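Local coordinates for amino Transferase (Eubacterium rectale, PDB 3ELE), which binds pyridoxal-5'-phosphate and, as a member of the class I and II aminotransferase family, probably transfers amino groups between amino acids and keto acids, at residues Arg147-Pro152 against Glu166-Ala171; Ile160-Leu165 against Ser198-Lys203; Gly319-Arg322 against His326-Lys329; Glu350-Lys353 against Leu358-Ala361. One frame throughout, in Å; residues are numbered along the deposited sequence.

Contact 1. Residues Arg147-Pro152 against Glu166-Ala171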
loop_
_atom_site.group_PDB
_atom_site.type_symbol
_atom_site.label_atom_id
_atom_site.label_comp_id
_atom_site.label_asym_id
_atom_site.label_seq_id
_atom_site.Cartn_x
_atom_site.Cartn_y
_atom_site.Cartn_z
ATOM N N ARG A 147 -10.878 -12.608 13.937
ATOM C CA ARG A 147 -11.520 -13.745 13.303
ATOM C C ARG A 147 -12.798 -13.358 12.568
ATOM O O ARG A 147 -13.441 -12.373 12.892
ATOM C CB ARG A 147 -11.745 -14.859 14.327
ATOM C CG ARG A 147 -10.449 -15.651 14.596
ATOM C CD ARG A 147 -10.743 -16.936 15.317
ATOM N NE ARG A 147 -11.239 -16.688 16.670
ATOM C CZ ARG A 147 -11.753 -17.617 17.481
ATOM N NH1 ARG A 147 -11.879 -18.887 17.086
ATOM N NH2 ARG A 147 -12.146 -17.269 18.714
ATOM N N LEU A 148 -13.111 -14.134 11.543
ATOM C CA LEU A 148 -14.262 -13.890 10.703
ATOM C C LEU A 148 -15.398 -14.822 11.124
ATOM O O LEU A 148 -15.170 -16.003 11.396
ATOM C CB LEU A 148 -13.905 -14.115 9.248
ATOM C CG LEU A 148 -14.967 -13.689 8.238
ATOM C CD1 LEU A 148 -15.113 -12.155 8.243
ATOM C CD2 LEU A 148 -14.589 -14.200 6.870
ATOM N N VAL A 149 -16.603 -14.269 11.197
ATOM C CA VAL A 149 -17.831 -15.000 11.537
ATOM C C VAL A 149 -18.770 -14.805 10.344
ATOM O O VAL A 149 -19.039 -13.680 9.966
ATOM C CB VAL A 149 -18.422 -14.443 12.843
ATOM C CG1 VAL A 149 -19.804 -15.046 13.157
ATOM C CG2 VAL A 149 -17.472 -14.723 13.946
ATOM N N GLU A 150 -19.219 -15.901 9.733
ATOM C CA GLU A 150 -20.111 -15.868 8.578
ATOM C C GLU A 150 -21.558 -15.995 8.978
ATOM O O GLU A 150 -21.893 -16.916 9.719
ATOM C CB GLU A 150 -19.826 -17.039 7.630
ATOM C CG GLU A 150 -18.432 -17.058 7.062
ATOM C CD GLU A 150 -18.168 -18.226 6.111
ATOM O OE1 GLU A 150 -19.112 -18.937 5.703
ATOM O OE2 GLU A 150 -16.991 -18.391 5.732
ATOM N N VAL A 151 -22.407 -15.091 8.468
ATOM C CA VAL A 151 -23.853 -15.233 8.624
ATOM C C VAL A 151 -24.327 -16.030 7.391
ATOM O O VAL A 151 -24.001 -15.636 6.244
ATOM C CB VAL A 151 -24.594 -13.903 8.739
ATOM C CG1 VAL A 151 -26.112 -14.151 8.851
ATOM C CG2 VAL A 151 -24.090 -13.123 9.939
ATOM N N PRO A 152 -25.039 -17.176 7.600
ATOM C CA PRO A 152 -25.583 -17.941 6.456
ATOM C C PRO A 152 -26.472 -17.102 5.527
ATOM O O PRO A 152 -27.198 -16.212 5.989
ATOM C CB PRO A 152 -26.398 -19.055 7.118
ATOM C CG PRO A 152 -25.790 -19.218 8.433
ATOM C CD PRO A 152 -25.331 -17.863 8.874
ATOM N N GLU A 166 -28.229 -11.664 14.371
ATOM C CA GLU A 166 -28.374 -11.346 15.796
ATOM C C GLU A 166 -27.795 -12.431 16.712
ATOM O O GLU A 166 -27.185 -12.122 17.740
ATOM C CB GLU A 166 -29.850 -11.093 16.150
ATOM C CG GLU A 166 -30.048 -10.650 17.606
ATOM C CD GLU A 166 -31.430 -10.131 17.942
ATOM O OE1 GLU A 166 -32.329 -10.123 17.078
ATOM O OE2 GLU A 166 -31.603 -9.721 19.108
ATOM N N GLU A 167 -28.012 -13.689 16.330
ATOM C CA GLU A 167 -27.515 -14.864 17.063
ATOM C C GLU A 167 -25.974 -14.944 17.068
ATOM O O GLU A 167 -25.391 -15.440 18.028
ATOM C CB GLU A 167 -28.142 -16.137 16.468
ATOM C CG GLU A 167 -27.926 -17.423 17.250
ATOM C CD GLU A 167 -28.494 -18.676 16.554
ATOM O OE1 GLU A 167 -29.189 -18.573 15.507
ATOM O OE2 GLU A 167 -28.233 -19.786 17.073
ATOM N N ARG A 168 -25.325 -14.431 16.019
ATOM C CA ARG A 168 -23.837 -14.417 15.909
ATOM C C ARG A 168 -23.155 -13.157 16.474
ATOM O O ARG A 168 -21.927 -13.067 16.449
ATOM C CB ARG A 168 -23.424 -14.652 14.457
ATOM C CG ARG A 168 -23.715 -16.068 14.018
ATOM C CD ARG A 168 -23.737 -16.229 12.541
ATOM N NE ARG A 168 -23.910 -17.638 12.167
ATOM C CZ ARG A 168 -25.050 -18.332 12.240
ATOM N NH1 ARG A 168 -26.182 -17.789 12.687
ATOM N NH2 ARG A 168 -25.055 -19.611 11.858
ATOM N N ILE A 169 -23.942 -12.190 16.955
ATOM C CA ILE A 169 -23.422 -10.980 17.588
ATOM C C ILE A 169 -23.214 -11.322 19.066
ATOM O O ILE A 169 -24.112 -11.877 19.694
ATOM C CB ILE A 169 -24.405 -9.784 17.484
ATOM C CG1 ILE A 169 -24.519 -9.271 16.048
ATOM C CG2 ILE A 169 -23.948 -8.625 18.395
ATOM C CD1 ILE A 169 -25.662 -8.285 15.861
ATOM N N ASN A 170 -22.044 -10.967 19.606
ATOM C CA ASN A 170 -21.690 -11.199 21.025
ATOM C C ASN A 170 -20.733 -10.097 21.524
ATOM O O ASN A 170 -20.477 -9.109 20.807
ATOM C CB ASN A 170 -21.120 -12.630 21.208
ATOM C CG ASN A 170 -19.884 -12.915 20.339
ATOM O OD1 ASN A 170 -18.826 -12.330 20.523
ATOM N ND2 ASN A 170 -20.011 -13.864 19.445
ATOM N N ALA A 171 -20.213 -10.263 22.738
ATOM C CA ALA A 171 -19.263 -9.302 23.323
ATOM C C ALA A 171 -17.975 -9.106 22.498
ATOM O O ALA A 171 -17.388 -8.062 22.585
ATOM C CB ALA A 171 -18.923 -9.700 24.771
#

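Contact 2. Residues Ile160-Leu165 against Ser198-Lys203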
loop_
_atom_site.group_PDB
_atom_site.type_symbol
_atom_site.label_atom_id
_atom_site.label_comp_id
_atom_site.label_asym_id
_atom_site.label_seq_id
_atom_site.Cartn_x
_atom_site.Cartn_y
_atom_site.Cartn_z
ATOM N N ILE A 160 -30.470 -9.796 4.335
ATOM C CA ILE A 160 -29.823 -10.285 5.557
ATOM C C ILE A 160 -30.817 -11.111 6.343
ATOM O O ILE A 160 -31.958 -10.714 6.491
ATOM C CB ILE A 160 -29.311 -9.110 6.428
ATOM C CG1 ILE A 160 -28.283 -8.266 5.632
ATOM C CG2 ILE A 160 -28.715 -9.631 7.751
ATOM C CD1 ILE A 160 -27.660 -7.095 6.402
ATOM N N ASP A 161 -30.369 -12.277 6.816
ATOM C CA ASP A 161 -31.150 -13.105 7.742
ATOM C C ASP A 161 -30.829 -12.484 9.106
ATOM O O ASP A 161 -29.814 -12.827 9.731
ATOM C CB ASP A 161 -30.715 -14.573 7.643
ATOM C CG ASP A 161 -31.425 -15.486 8.631
ATOM O OD1 ASP A 161 -31.973 -15.038 9.679
ATOM O OD2 ASP A 161 -31.366 -16.697 8.379
ATOM N N PHE A 162 -31.686 -11.567 9.553
ATOM C CA PHE A 162 -31.480 -10.856 10.830
ATOM C C PHE A 162 -31.481 -11.725 12.077
ATOM O O PHE A 162 -30.789 -11.383 13.036
ATOM C CB PHE A 162 -32.434 -9.668 10.979
ATOM C CG PHE A 162 -32.152 -8.565 10.002
ATOM C CD1 PHE A 162 -31.000 -7.769 10.148
ATOM C CD2 PHE A 162 -32.990 -8.352 8.903
ATOM C CE1 PHE A 162 -30.702 -6.761 9.235
ATOM C CE2 PHE A 162 -32.699 -7.346 7.978
ATOM C CZ PHE A 162 -31.560 -6.545 8.145
ATOM N N ASP A 163 -32.227 -12.836 12.060
ATOM C CA ASP A 163 -32.217 -13.802 13.178
ATOM C C ASP A 163 -30.825 -14.448 13.308
ATOM O O ASP A 163 -30.223 -14.432 14.407
ATOM C CB ASP A 163 -33.313 -14.873 13.018
ATOM C CG ASP A 163 -34.738 -14.330 13.292
ATOM O OD1 ASP A 163 -34.906 -13.135 13.613
ATOM O OD2 ASP A 163 -35.708 -15.119 13.200
ATOM N N ALA A 164 -30.320 -14.959 12.178
ATOM C CA ALA A 164 -28.989 -15.566 12.089
ATOM C C ALA A 164 -27.922 -14.538 12.483
ATOM O O ALA A 164 -27.051 -14.851 13.285
ATOM C CB ALA A 164 -28.712 -16.104 10.658
ATOM N N LEU A 165 -28.032 -13.300 11.982
ATOM C CA LEU A 165 -27.059 -12.241 12.315
ATOM C C LEU A 165 -27.051 -11.946 13.804
ATOM O O LEU A 165 -25.987 -11.987 14.407
ATOM C CB LEU A 165 -27.282 -10.939 11.530
ATOM C CG LEU A 165 -26.449 -9.693 11.903
ATOM C CD1 LEU A 165 -24.928 -9.992 11.992
ATOM C CD2 LEU A 165 -26.747 -8.556 10.933
ATOM N N SER A 198 -29.185 -1.249 11.133
ATOM C CA SER A 198 -28.805 -0.130 11.984
ATOM C C SER A 198 -29.472 -0.211 13.352
ATOM O O SER A 198 -28.795 -0.045 14.350
ATOM C CB SER A 198 -29.095 1.187 11.296
ATOM O OG SER A 198 -28.398 1.218 10.058
ATOM N N ASP A 199 -30.762 -0.539 13.391
ATOM C CA ASP A 199 -31.478 -0.708 14.674
ATOM C C ASP A 199 -30.930 -1.870 15.508
ATOM O O ASP A 199 -30.772 -1.732 16.714
ATOM C CB ASP A 199 -32.986 -0.914 14.468
ATOM C CG ASP A 199 -33.680 0.293 13.834
ATOM O OD1 ASP A 199 -33.160 1.436 13.911
ATOM O OD2 ASP A 199 -34.770 0.083 13.263
ATOM N N LEU A 200 -30.640 -2.993 14.857
ATOM C CA LEU A 200 -30.090 -4.185 15.512
ATOM C C LEU A 200 -28.729 -3.898 16.142
ATOM O O LEU A 200 -28.513 -4.198 17.316
ATOM C CB LEU A 200 -29.972 -5.356 14.514
ATOM C CG LEU A 200 -29.371 -6.692 14.996
ATOM C CD1 LEU A 200 -30.161 -7.302 16.159
ATOM C CD2 LEU A 200 -29.266 -7.651 13.801
ATOM N N LEU A 201 -27.826 -3.318 15.358
ATOM C CA LEU A 201 -26.467 -3.010 15.818
ATOM C C LEU A 201 -26.422 -1.932 16.888
ATOM O O LEU A 201 -25.626 -2.043 17.838
ATOM C CB LEU A 201 -25.548 -2.684 14.633
ATOM C CG LEU A 201 -25.316 -3.803 13.606
ATOM C CD1 LEU A 201 -24.217 -3.349 12.631
ATOM C CD2 LEU A 201 -24.936 -5.111 14.252
ATOM N N GLU A 202 -27.270 -0.913 16.762
ATOM C CA GLU A 202 -27.409 0.113 17.818
ATOM C C GLU A 202 -27.846 -0.545 19.152
ATOM O O GLU A 202 -27.283 -0.245 20.209
ATOM C CB GLU A 202 -28.420 1.191 17.392
ATOM C CG GLU A 202 -28.632 2.345 18.383
ATOM C CD GLU A 202 -29.904 3.165 18.081
ATOM O OE1 GLU A 202 -30.279 3.303 16.888
ATOM O OE2 GLU A 202 -30.533 3.661 19.038
ATOM N N LYS A 203 -28.853 -1.419 19.084
ATOM C CA LYS A 203 -29.368 -2.164 20.250
ATOM C C LYS A 203 -28.280 -3.071 20.853
ATOM O O LYS A 203 -28.060 -3.021 22.060
ATOM C CB LYS A 203 -30.631 -2.966 19.857
ATOM C CG LYS A 203 -31.139 -4.038 20.824
ATOM C CD LYS A 203 -32.207 -4.924 20.148
ATOM C CE LYS A 203 -32.116 -6.403 20.548
ATOM N NZ LYS A 203 -32.846 -7.265 19.558
#

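Contact 3. Residues Gly319-Arg322 against His326-Lys329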
loop_
_atom_site.group_PDB
_atom_site.type_symbol
_atom_site.label_atom_id
_atom_site.label_comp_id
_atom_site.label_asym_id
_atom_site.label_seq_id
_atom_site.Cartn_x
_atom_site.Cartn_y
_atom_site.Cartn_z
ATOM N N GLY A 319 -31.082 -15.326 -21.442
ATOM C CA GLY A 319 -30.690 -16.610 -22.028
ATOM C C GLY A 319 -30.669 -17.778 -21.054
ATOM O O GLY A 319 -31.169 -18.852 -21.369
ATOM N N LEU A 320 -30.100 -17.559 -19.868
ATOM C CA LEU A 320 -30.027 -18.619 -18.838
ATOM C C LEU A 320 -31.414 -18.990 -18.307
ATOM O O LEU A 320 -31.717 -20.172 -18.148
ATOM C CB LEU A 320 -29.086 -18.230 -17.686
ATOM C CG LEU A 320 -27.574 -18.149 -17.948
ATOM C CD1 LEU A 320 -26.874 -17.861 -16.601
ATOM C CD2 LEU A 320 -26.995 -19.401 -18.590
ATOM N N THR A 321 -32.238 -17.980 -18.029
ATOM C CA THR A 321 -33.624 -18.191 -17.587
ATOM C C THR A 321 -34.424 -18.982 -18.649
ATOM O O THR A 321 -35.050 -19.984 -18.332
ATOM C CB THR A 321 -34.290 -16.843 -17.263
ATOM O OG1 THR A 321 -33.568 -16.231 -16.184
ATOM C CG2 THR A 321 -35.756 -17.000 -16.886
ATOM N N ARG A 322 -34.341 -18.539 -19.901
ATOM C CA ARG A 322 -35.029 -19.186 -21.044
ATOM C C ARG A 322 -34.685 -20.687 -21.177
ATOM O O ARG A 322 -35.561 -21.491 -21.522
ATOM C CB ARG A 322 -34.698 -18.414 -22.333
ATOM C CG ARG A 322 -35.351 -18.882 -23.638
ATOM C CD ARG A 322 -36.894 -18.903 -23.562
ATOM N NE ARG A 322 -37.476 -17.604 -23.190
ATOM C CZ ARG A 322 -38.764 -17.385 -22.891
ATOM N NH1 ARG A 322 -39.661 -18.378 -22.883
ATOM N NH2 ARG A 322 -39.160 -16.149 -22.586
ATOM N N HIS A 326 -32.046 -21.266 -12.778
ATOM C CA HIS A 326 -32.585 -20.300 -11.807
ATOM C C HIS A 326 -31.481 -19.302 -11.458
ATOM O O HIS A 326 -30.532 -19.649 -10.742
ATOM C CB HIS A 326 -33.141 -20.921 -10.522
ATOM C CG HIS A 326 -33.514 -19.885 -9.503
ATOM N ND1 HIS A 326 -34.692 -19.174 -9.567
ATOM C CD2 HIS A 326 -32.810 -19.355 -8.471
ATOM C CE1 HIS A 326 -34.726 -18.296 -8.580
ATOM N NE2 HIS A 326 -33.592 -18.376 -7.907
ATOM N N CYS A 327 -31.645 -18.071 -11.950
ATOM C CA CYS A 327 -30.733 -16.963 -11.695
ATOM C C CYS A 327 -31.399 -15.956 -10.762
ATOM O O CYS A 327 -32.589 -15.660 -10.894
ATOM C CB CYS A 327 -30.410 -16.213 -12.987
ATOM S SG CYS A 327 -29.902 -17.189 -14.413
ATOM N N PHE A 328 -30.628 -15.433 -9.820
ATOM C CA PHE A 328 -31.067 -14.310 -8.980
ATOM C C PHE A 328 -30.780 -13.075 -9.850
ATOM O O PHE A 328 -29.626 -12.890 -10.277
ATOM C CB PHE A 328 -30.290 -14.295 -7.654
ATOM C CG PHE A 328 -30.421 -13.016 -6.874
ATOM C CD1 PHE A 328 -31.671 -12.573 -6.437
ATOM C CD2 PHE A 328 -29.287 -12.260 -6.551
ATOM C CE1 PHE A 328 -31.790 -11.379 -5.706
ATOM C CE2 PHE A 328 -29.398 -11.070 -5.820
ATOM C CZ PHE A 328 -30.651 -10.632 -5.397
ATOM N N LYS A 329 -31.797 -12.254 -10.132
ATOM C CA LYS A 329 -31.586 -11.056 -10.974
ATOM C C LYS A 329 -30.844 -10.016 -10.130
ATOM O O LYS A 329 -31.412 -9.513 -9.178
ATOM C CB LYS A 329 -32.888 -10.474 -11.541
ATOM C CG LYS A 329 -32.635 -9.388 -12.623
ATOM C CD LYS A 329 -33.889 -8.989 -13.390
ATOM C CE LYS A 329 -33.540 -7.997 -14.538
ATOM N NZ LYS A 329 -34.684 -7.592 -15.447
HETATM O O HOH W 1 -33.770 -17.494 -13.920
#

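Contact 4. Residues Glu350-Lys353 against Leu358-Ala361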
loop_
_atom_site.group_PDB
_atom_site.type_symbol
_atom_site.label_atom_id
_atom_site.label_comp_id
_atom_site.label_asym_id
_atom_site.label_seq_id
_atom_site.Cartn_x
_atom_site.Cartn_y
_atom_site.Cartn_z
ATOM N N GLU A 350 -17.519 -28.666 -12.803
ATOM C CA GLU A 350 -16.774 -29.637 -13.614
ATOM C C GLU A 350 -17.552 -30.008 -14.867
ATOM O O GLU A 350 -16.953 -30.098 -15.931
ATOM C CB GLU A 350 -16.409 -30.923 -12.837
ATOM C CG GLU A 350 -15.289 -30.761 -11.795
ATOM C CD GLU A 350 -13.916 -30.432 -12.400
ATOM O OE1 GLU A 350 -13.700 -30.611 -13.626
ATOM O OE2 GLU A 350 -13.034 -29.997 -11.635
ATOM N N LYS A 351 -18.865 -30.235 -14.733
ATOM C CA LYS A 351 -19.730 -30.513 -15.893
ATOM C C LYS A 351 -19.783 -29.314 -16.867
ATOM O O LYS A 351 -19.778 -29.500 -18.083
ATOM C CB LYS A 351 -21.141 -30.922 -15.455
ATOM C CG LYS A 351 -21.233 -32.277 -14.740
ATOM C CD LYS A 351 -20.912 -33.416 -15.672
ATOM C CE LYS A 351 -21.149 -34.785 -15.053
ATOM N NZ LYS A 351 -20.802 -35.844 -16.068
ATOM N N ALA A 352 -19.824 -28.098 -16.318
ATOM C CA ALA A 352 -19.757 -26.864 -17.111
ATOM C C ALA A 352 -18.439 -26.852 -17.876
ATOM O O ALA A 352 -18.429 -26.622 -19.079
ATOM C CB ALA A 352 -19.849 -25.635 -16.204
ATOM N N LYS A 353 -17.350 -27.169 -17.158
ATOM C CA LYS A 353 -15.978 -27.244 -17.721
ATOM C C LYS A 353 -15.889 -28.176 -18.950
ATOM O O LYS A 353 -15.126 -27.887 -19.870
ATOM C CB LYS A 353 -14.957 -27.678 -16.648
ATOM C CG LYS A 353 -13.742 -26.813 -16.537
ATOM C CD LYS A 353 -12.850 -27.332 -15.429
ATOM C CE LYS A 353 -11.862 -26.309 -14.949
ATOM N NZ LYS A 353 -10.997 -26.874 -13.865
ATOM N N LEU A 358 -16.513 -21.632 -18.018
ATOM C CA LEU A 358 -15.715 -21.448 -16.830
ATOM C C LEU A 358 -16.478 -20.562 -15.829
ATOM O O LEU A 358 -16.496 -19.339 -15.924
ATOM C CB LEU A 358 -14.325 -20.899 -17.193
ATOM C CG LEU A 358 -13.640 -21.543 -18.417
ATOM C CD1 LEU A 358 -12.238 -20.989 -18.601
ATOM C CD2 LEU A 358 -13.583 -23.044 -18.305
ATOM N N ILE A 359 -17.162 -21.232 -14.912
ATOM C CA ILE A 359 -17.953 -20.599 -13.850
ATOM C C ILE A 359 -17.344 -21.021 -12.545
ATOM O O ILE A 359 -16.616 -22.003 -12.499
ATOM C CB ILE A 359 -19.472 -20.911 -13.959
ATOM C CG1 ILE A 359 -19.767 -22.428 -13.996
ATOM C CG2 ILE A 359 -19.981 -20.263 -15.193
ATOM C CD1 ILE A 359 -21.223 -22.785 -14.138
ATOM N N VAL A 360 -17.669 -20.292 -11.482
ATOM C CA VAL A 360 -17.037 -20.456 -10.175
ATOM C C VAL A 360 -18.041 -20.923 -9.120
ATOM O O VAL A 360 -19.072 -20.279 -8.933
ATOM C CB VAL A 360 -16.418 -19.081 -9.742
ATOM C CG1 VAL A 360 -15.816 -19.145 -8.358
ATOM C CG2 VAL A 360 -15.348 -18.613 -10.763
ATOM N N ALA A 361 -17.719 -22.017 -8.416
ATOM C CA ALA A 361 -18.567 -22.547 -7.328
ATOM C C ALA A 361 -18.625 -21.514 -6.216
ATOM O O ALA A 361 -17.613 -20.894 -5.903
ATOM C CB ALA A 361 -18.035 -23.884 -6.794
#

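Contact 1. Residues Arg147-Pro152 against Glu166-Ala171
Arg168 leaves its backbone with CG anti to the carbonyl carbon (chi1 -70°) and then runs extended from CG to NE, which gives it the reach to pass Val149 and Val151; a turn about CD-NE (chi4 75°) then brings one face of the guanidinium to Pro152 CD. Val149 meets the root of this chain: its CG1, set anti to the backbone N (chi1 173°), lies 3.9 Å from Arg168 CB. Further out, Val151 CG2 stands 4.1 Å from Arg168 CD, so the aliphatic half of the arginine is laid against two beta-branched residues of the strand 147-151, a residue type well suited to extended backbone. At the far end Pro152 CD sits 3.3 Å above the guanidinium plane, over its centre, and 3.4 Å from Arg168 CZ. The compact, rigid proline ring can lay its CD and CG methylenes against the flat guanidinium. Arg168 NE also passes the carbonyl oxygen Glu150 O at 3.3 Å, while NH1 is hydrogen-bonded to Ala164 O in the preceding helix. The strand itself is bonded through its backbone to strand 126-130, at the edge of the large sheet within this chain. One side chain thus serves twice: its methylenes lie over partly exposed Val149 and beside buried Val151, and its charged end, held in part by the NH1 bond to Ala164 O, lies face-on against Pro152, just beyond the strand.

Contact 2. Residues Ile160-Leu165 against Ser198-Lys203
This is a buried, wholly apolar contact between two helices, 162-167 and 191-208, in the layer that packs on the large mixed sheet. Leu200 carries it from the second helix. Its CG is anti to the backbone N (chi1 178°), and its CD2 methyl is the atom that meets both partners. One is Leu165, whose own CD2 approaches Leu200 CD2 to 3.9 Å. The other is Phe162, whose CD1 lies 4.0 Å from Leu200 CD2; the methyl comes in at the ring's edge, near its plane, while Ile160 CB rests over one face, 3.8 Å above it and offset toward the rim of the ring. Leucines fit here because their branched ends let one methyl meet two neighbours at once, and the phenylalanine offers its ring edge from the first turn. As N-cap of this helix, Asp161 accepts from Ala164 N through OD1 at 3.0 Å (175°), and the N-H meets OD1 from above the carboxylate plane; its short side chain can reach forward to the first turn. Leu165 also touches Ile128 and Val151 of the sheet, giving the helix-on-sheet layering of the alpha/beta large domain of fold-type I pyridoxal-phosphate enzymes.

Contact 3. Residues Gly319-Arg322 against His326-Lys329
Cys327 and Leu320 meet through the sulfur: Cys327 SG lies 3.5 Å from Leu320 CB and 3.8 Å from Leu320 CD1, so the thiol rests against the root of the leucine and one of its methyls. On the cysteine, SG is anti to the carbonyl carbon (chi1 -49°), which turns it toward the helix. A small, weakly polar side chain suits this buried place, where helix and strand run close together after a short turn. Leu320 brings the apolar bulk, and it also touches Val338 of strand 335-339, which Cys327 reaches as well. The helix 306-323 therefore packs against the antiparallel four-stranded sheet, one of whose outer strands is the short, weakly bonded 327-328, in the C-terminal part of the aminotransferase fold. Thr321, one residue on and exposed, adds a polar link. Its OG1 is 4.2 Å from Cys327 SG and joins the strand through a water, which donates to Thr321 OG1 at 2.6 Å and accepts from Cys327 N at 3.0 Å. The same hydroxyl is hydrogen-bonded to Tyr317 O one turn earlier, a common habit of threonine in helices, and the water gives the backbone N-H of Cys327 a partner.

Contact 4. Residues Glu350-Lys353 against Leu358-Ala361
Ala352 is the first residue of 350-353 to touch the other segment, and it does so with its one methyl group: Ala352 CB lies 3.8 Å from Ile359 CD1 and 3.9 Å from Ile359 CG1. A small residue belongs here, because the helix comes close to the chain that follows it and alanine leaves room for CG1 and CD1 of the isoleucine. Ile359 reaches the alanine through an uncommon torsion, with CG1 between the backbone N and the carbonyl carbon (chi1 55°), and its outer chain then extends to set CD1 against the methyl. Ala352 also touches Ile392 of the C-terminal helix 379-396, while Ile359 contacts Phe348 and Cys349. The helix 345-353 is here packed against the chain that leads into strand 360-361, in what is probably the small C-terminal domain of the fold, where helices pack on the antiparallel sheet. Next comes Lys353, which closes the helix. Its CG stands 4.2 Å from Leu358 CD2, a looser contact than that of the alanine, and beyond CG the chain is extended, carrying the amine on to a cation-pi interaction with Tyr24. Lysine suits this border because its methylenes can lie beside a buried leucine while its charge finds a partner further off. Leu358 belongs to strand 357-358, which pairs in parallel with strand 38-39 through backbone bonds to Tyr38 and Phe40.

In the fold
From the N terminus, strand 147-151 opens contact 1, and Ile160-Leu165 opens contact 2 before Glu166-Ala171 closes contact 1 across 14 residues; contact 2 closes only at Ser198-Lys203, so the two cross. They share helix 162-167, tying it to the sheet edge on one hand and to helix 191-208 on the other, and the salt bridge between Glu166 OE2 and Lys203 NZ joins them directly. Contacts 3 and 4 follow in series, each closing a short turn between a helix and the next stretch of chain. Their centres are about 16 Å apart: contact 3 meets the four-stranded antiparallel sheet at strand 327-328, contact 4 just before strand 360-361, where Leu358 also belongs to the two-stranded sheet with 38-39.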